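Side-chain contacts in DUF2235 domain-containing protein (Pseudomonas aeruginosa, PDB 4O5P), which probably hydrolyses phospholipids in the membranes of rival bacteria, as a type VI secretion effector of the Tle1 family with an alpha/beta-hydrolase catalytic domain: residues G120-D125 with F129-M134; D281-V286 with G377-V382; Q510-A515 with A549-E554; K518-E523 with L560-Q565. One frame throughout, in Å; residues are numbered along the deposited sequence.

Overall arrangement
Along the chain, contacts 1 and 2 each close before the next opens, whereas contacts 3 and 4 interleave: both start on helix 507-528 and pair with chain that follows it, their centres about 13 Å apart, W513 of one packing on L560 of the other. Contact 1, in the loop between strand 111-116 and helix 139-162, has its centre about 10 Å from that of contact 4, and a probable backbone hydrogen bond from V122 to E563 joins them. Contact 2 stands apart near the geometric centre of the molecule, about 26 Å from contact 4 between centres, at the putative catalytic site. Through contact 4 and helix 507-528 the C-terminal region packs against the 120-134 loop.

Contact 1: residues G120-D125 with F129-M134; sequences GTVFPD and FTPSNM
From G120 to P124 and from F129 to S132 the backbone runs in almost opposite directions, 176° apart, and one bond ties the two runs across the contact: S132 N donates to G120 O at 3.0 Å. The donor stands above the carbonyl plane, 40° out of it. The same oxygen also meets the ring of P131, whose CB comes within 3.3 Å of G120 O, while CB and OG of S132 lie beside the glycine CA. V122 uses one branch here. V122 CG2, anti to the carbonyl carbon, reaches over to F129 O at 3.2 Å and flanks CD of P131 at 3.8 Å. This is an irregular hairpin-like loop, not a strand pair, folded back on itself between strand 111-116 and helix 139-162 of the hydrolase-like part of the chain. Just after the bend F129 swings its ring back: the CB bond leads away from the other segment, but with CG anti to the carbonyl carbon (chi1 -68°) the ring atom CE1 comes obliquely to P124, 3.8 Å from P124 CA. Y524 of helix 507-528 packs on both V122 and P124, and Q528 of that helix touches F129. Pointing away from this contact, F123 sets its ring edge-to-face with W148, whose NE1 also bonds OD2 of D125.

Contact 2: residues D281-V286 with G377-V382; sequences DTVAAV and GVHSDV
The imidazole of H379 has D281 at its edge: the carboxylate oxygen OD2 lies close to the ring plane, and the backbone O of D281 sits in plane too, 3.3 Å from H379 CE1. V283 comes up obliquely, its CG2 3.6 Å from H379 CE1, and the rings of F236 and F344 also meet the imidazole. Carboxylate and ring are turned 51° against each other. Between them runs a short hydrogen bond, ND1 of H379 to OD2 of D281 at 2.6 Å with an angle of 155°, received on the anti lone pair of the oxygen. H379 extends its CG anti to the backbone N (chi1 -173°), which carries the ring from helix 379-383 across to the loop after strand 270-280. At the far end of the ring NE2 bonds OG of S237, in a GxSxG pattern that looks like a nucleophile elbow; together the three residues fit the Ser-His-Asp charge relay of alpha/beta hydrolases, probably the catalytic triad of this enzyme. Second-shell bonds pin the aspartate: OD1 receives S336 N, and OD2 has a salt bridge to R685. Within 377-382, V378 N bonds D381 OD2 at 2.8 Å.

Contact 3: residues Q510-A515 with A549-E554; sequences QKAWEA and ALIGGE
I551 is the bump of this contact and the indole of W513 the flat wall it presses on. Its CD1 methyl sits over one face of the indole in a CH-pi contact, 3.4 Å from the centroid of the five-membered ring of W513 and only 13° off the ring normal. The other branch, I551 CG2, lies lower, on the same side but past the rim of the six-membered ring, 3.2 Å from W513 CZ2. The two methyls thus meet the indole from one side, one over its face, the other beyond its rim. The chi1 of I551, -4°, is nearly eclipsed, and the exact placing of this side chain is therefore somewhat doubtful. W513 has CG anti to the carbonyl carbon (chi1 -80°), which lays the indole out from the helix to receive them. Beside the tryptophan, the small A512 makes a shallow seat one residue earlier on the helix. Its CB takes L550 CB at 3.9 Å, and L550 CD1 closes in on the same A512 methyl at 4.0 Å, while I551 CD1 reaches it more distantly. No hydrogen bond crosses between the two segments, so the fit is apolar throughout. I551 is the first residue to leave helical geometry at the end of helix 538-550, and the contact therefore sets that helix terminus against helix 507-528 in the C-terminal region. N547 of helix 538-550 also touches A512, Q509 bonds the carbonyl of L550, and the ring of F566 meets W513 at a shallow angle.

Contact 4: residues K518-E523 with L560-Q565; sequences KRRSRE and LRVEKQ
V562 and L560 rest against R520 and S521, placing a loop that contains a type I beta turn, R561 to K564, along the side of helix 507-528 in the Tle1-like C-terminal region. The apolar part depends on single methyl groups. L560 CD1 lies on the aliphatic start of R520, 3.9 Å from R520 CB and nearly as close to its CG, the two side chains crossing at about a right angle. V562 CG2 settles against the helix backbone, 3.8 Å from S521 CA and near the carbonyl oxygen of R520, and comes near CG of R520, again crossing that side chain at about a right angle. R520 starts with CG anti to the backbone N (chi1 -165°), then bends at chi2 and chi3, which brings the guanidinium out from the helix towards E523.

The charged interactions of 518-523 within the contact stay on the helix. E523 lies between two arginines: R519 NE donates to E523 OE2 at 3.1 Å, with the oxygen in the guanidinium plane and its anti lone pair in use, and R520 NH2 reaches E523 OE1 in a weak salt bridge at 3.4 Å. W544 of helix 538-550 packs on both arginines; in the loop, K564 has its own salt bridge to D81.

Water supplies the polar link across the contact. S521 OG donates to one water at 2.8 Å, and that water in turn donates to the carbonyl oxygen of V562, V562 O, at 3.2 Å.

Contact 1: residues G120-D125 with F129-M134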
loop_
_atom_site.group_PDB
_atom_site.type_symbol
_atom_site.label_atom_id
_atom_site.label_comp_id
_atom_site.label_asym_id
_atom_site.label_seq_id
_atom_site.Cartn_x
_atom_site.Cartn_y
_atom_site.Cartn_z
ATOM N N GLY A 120 9.632 3.171 -1.689
ATOM C CA GLY A 120 10.417 2.632 -2.787
ATOM C C GLY A 120 10.792 3.696 -3.798
ATOM O O GLY A 120 11.513 3.431 -4.770
ATOM N N THR A 121 10.271 4.901 -3.584
ATOM C CA THR A 121 10.623 6.037 -4.412
ATOM C C THR A 121 11.279 7.114 -3.566
ATOM O O THR A 121 11.079 7.177 -2.343
ATOM C CB THR A 121 9.407 6.618 -5.153
ATOM O OG1 THR A 121 8.589 7.353 -4.238
ATOM C CG2 THR A 121 8.591 5.501 -5.796
ATOM N N VAL A 122 12.077 7.953 -4.216
ATOM C CA VAL A 122 12.826 8.993 -3.525
ATOM C C VAL A 122 11.909 10.032 -2.832
ATOM O O VAL A 122 10.893 10.474 -3.401
ATOM C CB VAL A 122 13.807 9.666 -4.509
ATOM C CG1 VAL A 122 14.316 10.966 -3.967
ATOM C CG2 VAL A 122 14.972 8.712 -4.833
ATOM N N PHE A 123 12.269 10.392 -1.598
ATOM C CA PHE A 123 11.541 11.379 -0.813
ATOM C C PHE A 123 12.559 12.224 -0.050
ATOM O O PHE A 123 13.001 11.836 1.039
ATOM C CB PHE A 123 10.608 10.690 0.188
ATOM C CG PHE A 123 9.524 11.593 0.742
ATOM C CD1 PHE A 123 9.402 12.912 0.311
ATOM C CD2 PHE A 123 8.639 11.125 1.708
ATOM C CE1 PHE A 123 8.409 13.740 0.821
ATOM C CE2 PHE A 123 7.644 11.950 2.223
ATOM C CZ PHE A 123 7.539 13.263 1.781
ATOM N N PRO A 124 12.942 13.371 -0.628
ATOM C CA PRO A 124 13.996 14.227 -0.054
ATOM C C PRO A 124 13.644 14.702 1.352
ATOM O O PRO A 124 14.534 14.767 2.192
ATOM C CB PRO A 124 14.049 15.413 -1.020
ATOM C CG PRO A 124 13.532 14.858 -2.331
ATOM C CD PRO A 124 12.467 13.865 -1.936
ATOM N N ASP A 125 12.365 14.981 1.600
ATOM C CA ASP A 125 11.905 15.513 2.883
ATOM C C ASP A 125 12.203 14.601 4.076
ATOM O O ASP A 125 12.262 15.065 5.222
ATOM C CB ASP A 125 10.397 15.820 2.842
ATOM C CG ASP A 125 10.042 16.907 1.843
ATOM O OD1 ASP A 125 10.735 17.013 0.803
ATOM O OD2 ASP A 125 9.061 17.652 2.091
ATOM N N PHE A 129 17.019 9.012 -0.374
ATOM C CA PHE A 129 17.581 9.490 -1.631
ATOM C C PHE A 129 17.734 8.432 -2.725
ATOM O O PHE A 129 18.050 8.757 -3.872
ATOM C CB PHE A 129 18.894 10.223 -1.363
ATOM C CG PHE A 129 18.710 11.512 -0.611
ATOM C CD1 PHE A 129 17.884 12.505 -1.118
ATOM C CD2 PHE A 129 19.362 11.735 0.593
ATOM C CE1 PHE A 129 17.708 13.716 -0.440
ATOM C CE2 PHE A 129 19.195 12.932 1.276
ATOM C CZ PHE A 129 18.361 13.927 0.757
ATOM N N THR A 130 17.503 7.172 -2.378
ATOM C CA THR A 130 17.542 6.101 -3.370
ATOM C C THR A 130 16.243 5.302 -3.406
ATOM O O THR A 130 15.638 5.038 -2.368
ATOM C CB THR A 130 18.731 5.124 -3.149
ATOM O OG1 THR A 130 18.840 4.797 -1.761
ATOM C CG2 THR A 130 20.022 5.741 -3.611
ATOM N N PRO A 131 15.813 4.913 -4.612
ATOM C CA PRO A 131 14.650 4.032 -4.763
ATOM C C PRO A 131 14.962 2.618 -4.263
ATOM O O PRO A 131 16.130 2.319 -4.025
ATOM C CB PRO A 131 14.399 4.040 -6.276
ATOM C CG PRO A 131 15.691 4.423 -6.889
ATOM C CD PRO A 131 16.370 5.337 -5.909
ATOM N N SER A 132 13.946 1.772 -4.105
ATOM C CA SER A 132 14.131 0.418 -3.573
ATOM C C SER A 132 14.787 -0.531 -4.564
ATOM O O SER A 132 14.618 -0.368 -5.763
ATOM C CB SER A 132 12.776 -0.180 -3.271
ATOM O OG SER A 132 12.125 -0.453 -4.496
ATOM N N ASN A 133 15.484 -1.556 -4.072
ATOM C CA ASN A 133 16.069 -2.579 -4.957
ATOM C C ASN A 133 15.136 -3.763 -5.251
ATOM O O ASN A 133 14.805 -4.539 -4.348
ATOM C CB ASN A 133 17.423 -3.088 -4.419
ATOM C CG ASN A 133 17.301 -3.838 -3.084
ATOM O OD1 ASN A 133 17.731 -3.343 -2.040
ATOM N ND2 ASN A 133 16.724 -5.043 -3.122
HETATM N N MSE A 134 14.720 -3.901 -6.509
HETATM C CA MSE A 134 13.903 -5.041 -6.932
HETATM C C MSE A 134 12.681 -5.241 -6.037
HETATM O O MSE A 134 12.324 -6.377 -5.711
HETATM C CB MSE A 134 14.737 -6.333 -6.942
HETATM C CG MSE A 134 15.911 -6.366 -7.929
HETATM SE SE MSE A 134 15.450 -7.018 -9.712
HETATM C CE MSE A 134 14.776 -5.355 -10.495
#

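Contact 2: residues D281-V286 with G377-V382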
loop_
_atom_site.group_PDB
_atom_site.type_symbol
_atom_site.label_atom_id
_atom_site.label_comp_id
_atom_site.label_asym_id
_atom_site.label_seq_id
_atom_site.Cartn_x
_atom_site.Cartn_y
_atom_site.Cartn_z
ATOM N N ASP A 281 -7.341 -0.324 -1.796
ATOM C CA ASP A 281 -6.624 -1.619 -1.709
ATOM C C ASP A 281 -5.434 -1.604 -0.769
ATOM O O ASP A 281 -4.297 -1.665 -1.225
ATOM C CB ASP A 281 -6.153 -2.055 -3.107
ATOM C CG ASP A 281 -6.092 -3.555 -3.267
ATOM O OD1 ASP A 281 -7.084 -4.227 -2.927
ATOM O OD2 ASP A 281 -5.057 -4.080 -3.738
ATOM N N THR A 282 -5.702 -1.514 0.540
ATOM C CA THR A 282 -4.658 -1.425 1.558
ATOM C C THR A 282 -3.711 -2.620 1.556
ATOM O O THR A 282 -4.163 -3.760 1.645
ATOM C CB THR A 282 -5.269 -1.386 2.959
ATOM O OG1 THR A 282 -6.188 -0.298 3.046
ATOM C CG2 THR A 282 -4.182 -1.237 4.024
ATOM N N VAL A 283 -2.404 -2.350 1.475
ATOM C CA VAL A 283 -1.386 -3.402 1.596
ATOM C C VAL A 283 -0.357 -2.964 2.617
ATOM O O VAL A 283 0.264 -1.930 2.449
ATOM C CB VAL A 283 -0.673 -3.673 0.263
ATOM C CG1 VAL A 283 0.519 -4.628 0.483
ATOM C CG2 VAL A 283 -1.661 -4.233 -0.767
ATOM N N ALA A 284 -0.184 -3.739 3.685
ATOM C CA ALA A 284 0.619 -3.288 4.825
ATOM C C ALA A 284 1.885 -4.107 4.961
ATOM O O ALA A 284 2.598 -4.013 5.974
ATOM C CB ALA A 284 -0.201 -3.365 6.113
ATOM N N ALA A 285 2.170 -4.882 3.921
ATOM C CA ALA A 285 3.202 -5.916 3.983
ATOM C C ALA A 285 4.584 -5.338 3.857
ATOM O O ALA A 285 4.801 -4.384 3.106
ATOM C CB ALA A 285 2.989 -6.959 2.861
ATOM N N VAL A 286 5.519 -5.938 4.581
ATOM C CA VAL A 286 6.933 -5.700 4.337
ATOM C C VAL A 286 7.248 -6.028 2.868
ATOM O O VAL A 286 6.660 -6.951 2.285
ATOM C CB VAL A 286 7.807 -6.545 5.295
ATOM C CG1 VAL A 286 7.745 -8.033 4.941
ATOM C CG2 VAL A 286 9.229 -6.035 5.307
ATOM N N GLY A 377 -10.194 -6.110 -11.359
ATOM C CA GLY A 377 -8.819 -5.772 -11.681
ATOM C C GLY A 377 -7.837 -6.129 -10.589
ATOM O O GLY A 377 -8.209 -6.593 -9.512
ATOM N N VAL A 378 -6.558 -5.937 -10.870
ATOM C CA VAL A 378 -5.540 -6.221 -9.886
ATOM C C VAL A 378 -5.194 -4.916 -9.163
ATOM O O VAL A 378 -5.949 -3.953 -9.272
ATOM C CB VAL A 378 -4.330 -6.891 -10.517
ATOM C CG1 VAL A 378 -4.785 -8.228 -11.156
ATOM C CG2 VAL A 378 -3.711 -5.993 -11.563
ATOM N N HIS A 379 -4.084 -4.899 -8.426
ATOM C CA HIS A 379 -3.804 -3.859 -7.427
ATOM C C HIS A 379 -3.946 -2.425 -8.003
ATOM O O HIS A 379 -4.745 -1.595 -7.508
ATOM C CB HIS A 379 -2.394 -4.115 -6.865
ATOM C CG HIS A 379 -1.997 -3.241 -5.715
ATOM N ND1 HIS A 379 -2.826 -2.979 -4.645
ATOM C CD2 HIS A 379 -0.822 -2.628 -5.432
ATOM C CE1 HIS A 379 -2.191 -2.226 -3.769
ATOM N NE2 HIS A 379 -0.975 -1.987 -4.228
ATOM N N SER A 380 -3.209 -2.155 -9.076
ATOM C CA SER A 380 -3.205 -0.820 -9.673
ATOM C C SER A 380 -4.375 -0.556 -10.625
ATOM O O SER A 380 -4.543 0.574 -11.117
ATOM C CB SER A 380 -1.865 -0.548 -10.347
ATOM O OG SER A 380 -0.870 -0.399 -9.355
ATOM N N ASP A 381 -5.178 -1.588 -10.875
ATOM C CA ASP A 381 -6.474 -1.417 -11.525
ATOM C C ASP A 381 -7.470 -0.742 -10.588
ATOM O O ASP A 381 -8.505 -0.231 -11.025
ATOM C CB ASP A 381 -7.044 -2.759 -11.978
ATOM C CG ASP A 381 -6.332 -3.311 -13.200
ATOM O OD1 ASP A 381 -5.892 -2.479 -14.036
ATOM O OD2 ASP A 381 -6.220 -4.562 -13.304
ATOM N N VAL A 382 -7.160 -0.735 -9.297
ATOM C CA VAL A 382 -8.025 -0.063 -8.333
ATOM C C VAL A 382 -7.372 1.233 -7.860
ATOM O O VAL A 382 -8.028 2.288 -7.784
ATOM C CB VAL A 382 -8.302 -0.962 -7.131
ATOM C CG1 VAL A 382 -9.163 -0.230 -6.109
ATOM C CG2 VAL A 382 -8.984 -2.257 -7.591
#

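Contact 3: residues Q510-A515 with A549-E554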
loop_
_atom_site.group_PDB
_atom_site.type_symbol
_atom_site.label_atom_id
_atom_site.label_comp_id
_atom_site.label_asym_id
_atom_site.label_seq_id
_atom_site.Cartn_x
_atom_site.Cartn_y
_atom_site.Cartn_z
ATOM N N GLN A 510 17.831 -1.392 -23.234
ATOM C CA GLN A 510 17.545 -1.837 -21.877
ATOM C C GLN A 510 18.783 -1.702 -20.986
ATOM O O GLN A 510 18.747 -1.038 -19.932
ATOM C CB GLN A 510 17.072 -3.283 -21.949
ATOM C CG GLN A 510 16.624 -3.902 -20.643
ATOM C CD GLN A 510 15.895 -5.213 -20.869
ATOM O OE1 GLN A 510 15.305 -5.435 -21.931
ATOM N NE2 GLN A 510 15.941 -6.095 -19.876
ATOM N N LYS A 511 19.880 -2.318 -21.426
ATOM C CA LYS A 511 21.156 -2.235 -20.716
ATOM C C LYS A 511 21.633 -0.795 -20.602
ATOM O O LYS A 511 22.110 -0.368 -19.544
ATOM C CB LYS A 511 22.214 -3.074 -21.439
ATOM C CG LYS A 511 22.425 -4.459 -20.866
ATOM C CD LYS A 511 21.254 -5.384 -21.149
ATOM C CE LYS A 511 21.659 -6.843 -20.927
ATOM N NZ LYS A 511 20.658 -7.818 -21.466
ATOM N N ALA A 512 21.491 -0.043 -21.693
ATOM C CA ALA A 512 21.881 1.364 -21.714
ATOM C C ALA A 512 21.144 2.185 -20.649
ATOM O O ALA A 512 21.762 2.700 -19.717
ATOM C CB ALA A 512 21.652 1.957 -23.098
ATOM N N TRP A 513 19.827 2.308 -20.806
ATOM C CA TRP A 513 18.989 2.998 -19.825
ATOM C C TRP A 513 19.325 2.571 -18.403
ATOM O O TRP A 513 19.468 3.420 -17.518
ATOM C CB TRP A 513 17.494 2.743 -20.087
ATOM C CG TRP A 513 16.878 3.590 -21.173
ATOM C CD1 TRP A 513 16.409 3.158 -22.387
ATOM C CD2 TRP A 513 16.648 5.004 -21.138
ATOM N NE1 TRP A 513 15.910 4.219 -23.104
ATOM C CE2 TRP A 513 16.046 5.362 -22.359
ATOM C CE3 TRP A 513 16.897 6.005 -20.193
ATOM C CZ2 TRP A 513 15.687 6.675 -22.654
ATOM C CZ3 TRP A 513 16.551 7.306 -20.494
ATOM C CH2 TRP A 513 15.959 7.631 -21.716
ATOM N N GLU A 514 19.455 1.268 -18.174
ATOM C CA GLU A 514 19.803 0.810 -16.826
ATOM C C GLU A 514 21.144 1.367 -16.307
ATOM O O GLU A 514 21.200 1.926 -15.205
ATOM C CB GLU A 514 19.749 -0.714 -16.720
ATOM C CG GLU A 514 20.326 -1.276 -15.419
ATOM C CD GLU A 514 19.722 -0.676 -14.153
ATOM O OE1 GLU A 514 18.559 -0.216 -14.169
ATOM O OE2 GLU A 514 20.420 -0.668 -13.119
ATOM N N ALA A 515 22.211 1.247 -17.094
ATOM C CA ALA A 515 23.514 1.714 -16.624
ATOM C C ALA A 515 23.562 3.241 -16.432
ATOM O O ALA A 515 24.187 3.743 -15.468
ATOM C CB ALA A 515 24.631 1.219 -17.543
ATOM N N ALA A 549 24.364 7.403 -26.528
ATOM C CA ALA A 549 24.152 7.297 -27.965
ATOM C C ALA A 549 23.043 6.298 -28.294
ATOM O O ALA A 549 22.262 6.514 -29.222
ATOM C CB ALA A 549 25.456 6.925 -28.676
ATOM N N LEU A 550 22.977 5.211 -27.530
ATOM C CA LEU A 550 21.959 4.185 -27.732
ATOM C C LEU A 550 20.531 4.714 -27.516
ATOM O O LEU A 550 19.574 4.155 -28.037
ATOM C CB LEU A 550 22.249 2.948 -26.874
ATOM C CG LEU A 550 23.498 2.158 -27.294
ATOM C CD1 LEU A 550 24.010 1.240 -26.188
ATOM C CD2 LEU A 550 23.243 1.371 -28.582
ATOM N N ILE A 551 20.387 5.788 -26.748
ATOM C CA ILE A 551 19.201 6.622 -26.900
ATOM C C ILE A 551 19.602 7.808 -27.759
ATOM O O ILE A 551 20.771 8.156 -27.812
ATOM C CB ILE A 551 18.660 7.173 -25.588
ATOM C CG1 ILE A 551 19.441 6.639 -24.371
ATOM C CG2 ILE A 551 17.156 6.934 -25.541
ATOM C CD1 ILE A 551 19.059 5.233 -23.940
ATOM N N GLY A 552 18.651 8.460 -28.409
ATOM C CA GLY A 552 19.002 9.521 -29.337
ATOM C C GLY A 552 19.641 10.768 -28.754
ATOM O O GLY A 552 19.224 11.883 -29.075
ATOM N N GLY A 553 20.652 10.593 -27.905
ATOM C CA GLY A 553 21.443 11.721 -27.439
ATOM C C GLY A 553 21.087 12.320 -26.087
ATOM O O GLY A 553 20.180 11.851 -25.398
ATOM N N GLU A 554 21.824 13.368 -25.721
ATOM C CA GLU A 554 21.692 14.046 -24.433
ATOM C C GLU A 554 20.263 14.490 -24.155
ATOM O O GLU A 554 19.806 14.440 -23.013
ATOM C CB GLU A 554 22.610 15.268 -24.399
ATOM C CG GLU A 554 22.942 15.760 -22.999
ATOM C CD GLU A 554 24.339 15.360 -22.560
ATOM O OE1 GLU A 554 24.869 14.348 -23.078
ATOM O OE2 GLU A 554 24.911 16.069 -21.704
#

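Contact 4: residues K518-E523 with L560-Q565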
loop_
_atom_site.group_PDB
_atom_site.type_symbol
_atom_site.label_atom_id
_atom_site.label_comp_id
_atom_site.label_asym_id
_atom_site.label_seq_id
_atom_site.Cartn_x
_atom_site.Cartn_y
_atom_site.Cartn_z
ATOM N N LYS A 518 21.679 3.911 -13.228
ATOM C CA LYS A 518 22.544 3.503 -12.121
ATOM C C LYS A 518 23.502 4.632 -11.756
ATOM O O LYS A 518 23.492 5.140 -10.613
ATOM C CB LYS A 518 23.318 2.237 -12.510
ATOM C CG LYS A 518 23.922 1.451 -11.342
ATOM C CD LYS A 518 24.611 0.146 -11.800
ATOM C CE LYS A 518 23.615 -0.963 -12.178
ATOM N NZ LYS A 518 23.122 -0.946 -13.600
ATOM N N ARG A 519 24.299 5.050 -12.741
ATOM C CA ARG A 519 25.244 6.150 -12.523
ATOM C C ARG A 519 24.558 7.435 -12.021
ATOM O O ARG A 519 24.975 8.018 -11.009
ATOM C CB ARG A 519 26.053 6.425 -13.796
ATOM C CG ARG A 519 27.030 7.570 -13.675
ATOM C CD ARG A 519 28.096 7.313 -12.611
ATOM N NE ARG A 519 28.817 8.543 -12.291
ATOM C CZ ARG A 519 29.918 8.618 -11.546
ATOM N NH1 ARG A 519 30.459 7.525 -11.025
ATOM N NH2 ARG A 519 30.485 9.802 -11.330
ATOM N N ARG A 520 23.501 7.853 -12.713
ATOM C CA ARG A 520 22.816 9.106 -12.386
ATOM C C ARG A 520 22.251 9.096 -10.959
ATOM O O ARG A 520 22.264 10.119 -10.247
ATOM C CB ARG A 520 21.708 9.363 -13.405
ATOM C CG ARG A 520 21.163 10.771 -13.388
ATOM C CD ARG A 520 22.274 11.777 -13.621
ATOM N NE ARG A 520 22.059 12.559 -14.835
ATOM C CZ ARG A 520 23.016 12.846 -15.707
ATOM N NH1 ARG A 520 22.744 13.567 -16.789
ATOM N NH2 ARG A 520 24.254 12.416 -15.485
ATOM N N SER A 521 21.774 7.926 -10.545
ATOM C CA SER A 521 21.180 7.741 -9.227
ATOM C C SER A 521 22.249 7.822 -8.153
ATOM O O SER A 521 22.070 8.512 -7.151
ATOM C CB SER A 521 20.458 6.395 -9.145
ATOM O OG SER A 521 19.924 6.189 -7.845
ATOM N N ARG A 522 23.363 7.121 -8.356
ATOM C CA ARG A 522 24.450 7.207 -7.383
ATOM C C ARG A 522 24.976 8.645 -7.249
ATOM O O ARG A 522 25.318 9.093 -6.142
ATOM C CB ARG A 522 25.577 6.235 -7.743
ATOM C CG ARG A 522 25.221 4.760 -7.566
ATOM C CD ARG A 522 26.240 3.859 -8.263
ATOM N NE ARG A 522 25.854 2.450 -8.206
ATOM C CZ ARG A 522 26.456 1.533 -7.452
ATOM N NH1 ARG A 522 27.495 1.865 -6.693
ATOM N NH2 ARG A 522 26.024 0.277 -7.468
ATOM N N GLU A 523 25.024 9.370 -8.369
ATOM C CA GLU A 523 25.402 10.784 -8.343
ATOM C C GLU A 523 24.441 11.565 -7.462
ATOM O O GLU A 523 24.862 12.342 -6.597
ATOM C CB GLU A 523 25.374 11.389 -9.750
ATOM C CG GLU A 523 26.592 11.087 -10.623
ATOM C CD GLU A 523 26.390 11.527 -12.073
ATOM O OE1 GLU A 523 25.517 12.388 -12.328
ATOM O OE2 GLU A 523 27.104 11.004 -12.956
ATOM N N LEU A 560 15.244 10.228 -17.787
ATOM C CA LEU A 560 15.723 9.487 -16.621
ATOM C C LEU A 560 14.997 9.966 -15.375
ATOM O O LEU A 560 15.044 11.150 -15.044
ATOM C CB LEU A 560 17.233 9.686 -16.413
ATOM C CG LEU A 560 18.230 8.674 -16.980
ATOM C CD1 LEU A 560 19.694 9.076 -16.678
ATOM C CD2 LEU A 560 17.917 7.293 -16.445
ATOM N N ARG A 561 14.335 9.043 -14.689
ATOM C CA ARG A 561 13.756 9.338 -13.384
ATOM C C ARG A 561 14.618 8.754 -12.261
ATOM O O ARG A 561 14.615 7.543 -12.015
ATOM C CB ARG A 561 12.310 8.827 -13.291
ATOM N N VAL A 562 15.358 9.632 -11.591
ATOM C CA VAL A 562 16.155 9.273 -10.424
ATOM C C VAL A 562 15.280 8.761 -9.258
ATOM O O VAL A 562 15.756 7.997 -8.406
ATOM C CB VAL A 562 17.028 10.487 -9.985
ATOM C CG1 VAL A 562 16.732 10.926 -8.546
ATOM C CG2 VAL A 562 18.522 10.211 -10.212
ATOM N N GLU A 563 14.007 9.168 -9.245
ATOM C CA GLU A 563 13.082 8.856 -8.148
ATOM C C GLU A 563 12.633 7.394 -8.037
ATOM O O GLU A 563 12.212 6.954 -6.957
ATOM C CB GLU A 563 11.834 9.728 -8.241
ATOM C CG GLU A 563 12.088 11.230 -8.090
ATOM C CD GLU A 563 12.140 11.958 -9.428
ATOM O OE1 GLU A 563 12.489 11.336 -10.457
ATOM O OE2 GLU A 563 11.828 13.164 -9.447
ATOM N N LYS A 564 12.695 6.656 -9.148
ATOM C CA LYS A 564 12.171 5.290 -9.202
ATOM C C LYS A 564 13.194 4.370 -9.854
ATOM O O LYS A 564 14.063 4.826 -10.585
ATOM C CB LYS A 564 10.851 5.243 -9.984
ATOM C CG LYS A 564 9.669 5.862 -9.233
ATOM C CD LYS A 564 8.327 5.779 -10.012
ATOM C CE LYS A 564 8.034 4.369 -10.499
ATOM N NZ LYS A 564 6.583 4.186 -10.838
ATOM N N GLN A 565 13.112 3.074 -9.592
ATOM C CA GLN A 565 14.039 2.170 -10.255
ATOM C C GLN A 565 13.628 1.988 -11.699
ATOM O O GLN A 565 12.438 1.964 -12.000
ATOM C CB GLN A 565 14.121 0.830 -9.534
ATOM C CG GLN A 565 15.034 0.870 -8.316
ATOM C CD GLN A 565 16.528 0.947 -8.651
ATOM O OE1 GLN A 565 16.936 0.789 -9.805
ATOM N NE2 GLN A 565 17.347 1.189 -7.629
HETATM O O HOH W 1 18.396 8.212 -6.590
#